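Local coordinates for protein LysR family transcriptional regulator (Vibrio vulnificus, PDB 5FHK) that probably binds DNA as a LysR-type transcription factor and regulates virulence genes, this chain being its regulatory domain, at residues K77-A82 against L166-P171. Residues are numbered along the deposited sequence; the frame is centred on the assembly and turned at random.
Sequences KDILVA and LVRILP
Strand 68-82 accepts a short antiparallel partner, 167-168, along its last residues, and past Arg-168 a water joins the two segments. Ala-82 and Val-167 form a hydrogen-bonded pair: Val-167 N reaches Ala-82 O at 2.8 Å, Ala-82 N reaches Val-167 O at 3.0 Å, and each donor lies in the carbonyl plane. Val-81 faces Arg-168 as the adjacent non-hydrogen-bonded pair. One step on, Ile-169 N bonds to Leu-80 O at 3.0 Å, but this donor stands above the carbonyl plane, 48° out of it. Water 1 links the segments beside it, accepting from Leu-80 N and Arg-168 NE and donating to Ile-169 O.

The Arg-168 side chain lies across Ile-79. CG stands anti to the backbone N (chi1 173°), and a bend at chi2 (110°) makes the two side chains cross at about a right angle. The CG2 methyl of Ile-79 sits over the centre of the guanidinium, 3.8 Å above its plane; Pro-171 O lies off-centre over the opposite face, and water 1 meets the edge in plane. The bonds from NE to water 1 and from NH2 to Trp-173 O fix the group's rotation.

The other side chains that carry the contact are apolar. Leu-80 and Leu-170, each with CG anti to the carbonyl carbon, run side by side, pointing the same way, with CD1 against CD1 at 3.6 Å, while Leu-80 CB rests on Ile-169 CG1. Trp-113 and Leu-115 of strand 113-117 also touch Leu-80. Beyond Val-81, Leu-166 lays CD2 on the Ala-82 carbonyl carbon, 3.8 Å away.

Strand 149-153 pairs with the other edge of strand 68-82, so the contact adds a short antiparallel strand to the central sheet of one α/β lobe in the periplasmic-binding-protein-like fold of LysR regulatory domains.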
loop_
_atom_site.group_PDB
_atom_site.type_symbol
_atom_site.label_atom_id
_atom_site.label_comp_id
_atom_site.label_asym_id
_atom_site.label_seq_id
_atom_site.Cartn_x
_atom_site.Cartn_y
_atom_site.Cartn_z
ATOM N N LYS A 77 -8.943 6.547 -14.818
ATOM C CA LYS A 77 -8.353 6.318 -16.128
ATOM C C LYS A 77 -6.836 6.302 -15.996
ATOM O O LYS A 77 -6.254 7.207 -15.395
ATOM C CB LYS A 77 -8.795 7.385 -17.135
ATOM C CG LYS A 77 -8.129 7.233 -18.494
ATOM C CD LYS A 77 -8.644 8.258 -19.496
ATOM C CE LYS A 77 -7.569 9.248 -19.886
ATOM N NZ LYS A 77 -7.720 10.508 -19.117
ATOM N N ASP A 78 -6.205 5.285 -16.563
ATOM C CA ASP A 78 -4.763 5.128 -16.476
ATOM C C ASP A 78 -4.067 5.851 -17.624
ATOM O O ASP A 78 -4.506 5.785 -18.774
ATOM C CB ASP A 78 -4.401 3.648 -16.477
ATOM C CG ASP A 78 -5.303 2.827 -15.558
ATOM O OD1 ASP A 78 -5.485 3.216 -14.381
ATOM O OD2 ASP A 78 -5.870 1.817 -16.029
ATOM N N ILE A 79 -2.969 6.540 -17.295
ATOM C CA ILE A 79 -2.241 7.383 -18.232
ATOM C C ILE A 79 -0.756 7.117 -18.058
ATOM O O ILE A 79 -0.296 6.687 -16.998
ATOM C CB ILE A 79 -2.521 8.882 -18.017
ATOM C CG1 ILE A 79 -2.039 9.295 -16.634
ATOM C CG2 ILE A 79 -4.039 9.188 -18.134
ATOM C CD1 ILE A 79 -2.325 10.731 -16.331
ATOM N N LEU A 80 -0.003 7.414 -19.104
ATOM C CA LEU A 80 1.438 7.203 -19.107
ATOM C C LEU A 80 2.121 8.453 -18.584
ATOM O O LEU A 80 1.758 9.562 -18.987
ATOM C CB LEU A 80 1.913 6.882 -20.521
ATOM C CG LEU A 80 1.352 5.593 -21.142
ATOM C CD1 LEU A 80 1.649 5.530 -22.660
ATOM C CD2 LEU A 80 1.910 4.365 -20.437
ATOM N N VAL A 81 3.084 8.278 -17.666
ATOM C CA VAL A 81 3.863 9.386 -17.115
ATOM C C VAL A 81 5.322 8.980 -16.902
ATOM O O VAL A 81 5.678 7.801 -16.933
ATOM C CB VAL A 81 3.289 9.936 -15.779
ATOM C CG1 VAL A 81 1.926 10.549 -15.997
ATOM C CG2 VAL A 81 3.209 8.826 -14.693
ATOM N N ALA A 82 6.169 9.999 -16.702
ATOM C CA ALA A 82 7.580 9.863 -16.347
ATOM C C ALA A 82 8.030 11.180 -15.708
ATOM O O ALA A 82 7.408 12.228 -15.910
ATOM C CB ALA A 82 8.443 9.521 -17.573
ATOM N N LEU A 166 5.734 14.908 -12.170
ATOM C CA LEU A 166 5.627 13.898 -13.208
ATOM C C LEU A 166 5.016 14.567 -14.430
ATOM O O LEU A 166 4.265 15.531 -14.307
ATOM C CB LEU A 166 4.780 12.692 -12.758
ATOM C CG LEU A 166 5.355 11.793 -11.656
ATOM C CD1 LEU A 166 4.296 10.868 -11.087
ATOM C CD2 LEU A 166 6.576 10.958 -12.162
ATOM N N VAL A 167 5.347 14.048 -15.605
ATOM C CA VAL A 167 4.881 14.567 -16.886
ATOM C C VAL A 167 4.084 13.477 -17.599
ATOM O O VAL A 167 4.475 12.305 -17.586
ATOM C CB VAL A 167 6.076 15.013 -17.756
ATOM C CG1 VAL A 167 5.651 15.268 -19.178
ATOM C CG2 VAL A 167 6.753 16.252 -17.164
ATOM N N ARG A 168 3.010 13.870 -18.276
ATOM C CA ARG A 168 2.283 12.943 -19.141
ATOM C C ARG A 168 3.079 12.689 -20.412
ATOM O O ARG A 168 3.539 13.623 -21.064
ATOM C CB ARG A 168 0.911 13.518 -19.490
ATOM C CG ARG A 168 0.122 12.725 -20.527
ATOM C CD ARG A 168 -1.044 12.059 -19.876
ATOM N NE ARG A 168 -1.798 11.169 -20.760
ATOM C CZ ARG A 168 -3.071 11.357 -21.110
ATOM N NH1 ARG A 168 -3.739 12.413 -20.675
ATOM N NH2 ARG A 168 -3.680 10.487 -21.906
ATOM N N ILE A 169 3.255 11.431 -20.774
ATOM C CA ILE A 169 3.905 11.153 -22.038
ATOM C C ILE A 169 2.908 10.417 -22.921
ATOM O O ILE A 169 2.040 9.694 -22.428
ATOM C CB ILE A 169 5.220 10.366 -21.848
ATOM C CG1 ILE A 169 4.946 8.985 -21.303
ATOM C CG2 ILE A 169 6.129 11.089 -20.876
ATOM C CD1 ILE A 169 5.662 7.932 -22.069
ATOM N N LEU A 170 2.986 10.674 -24.232
ATOM C CA LEU A 170 2.075 10.122 -25.236
ATOM C C LEU A 170 0.657 10.576 -24.915
ATOM O O LEU A 170 -0.238 9.750 -24.696
ATOM C CB LEU A 170 2.168 8.591 -25.289
ATOM C CG LEU A 170 3.365 7.952 -25.988
ATOM C CD1 LEU A 170 3.475 6.469 -25.616
ATOM C CD2 LEU A 170 3.242 8.115 -27.513
ATOM N N PRO A 171 0.411 11.886 -24.856
ATOM C CA PRO A 171 -0.866 12.356 -24.296
ATOM C C PRO A 171 -2.068 12.021 -25.167
ATOM O O PRO A 171 -3.206 12.087 -24.678
ATOM C CB PRO A 171 -0.665 13.874 -24.168
ATOM C CG PRO A 171 0.653 14.195 -24.804
ATOM C CD PRO A 171 1.157 12.973 -25.511
HETATM O O HOH W 1 -0.651 8.514 -21.868
#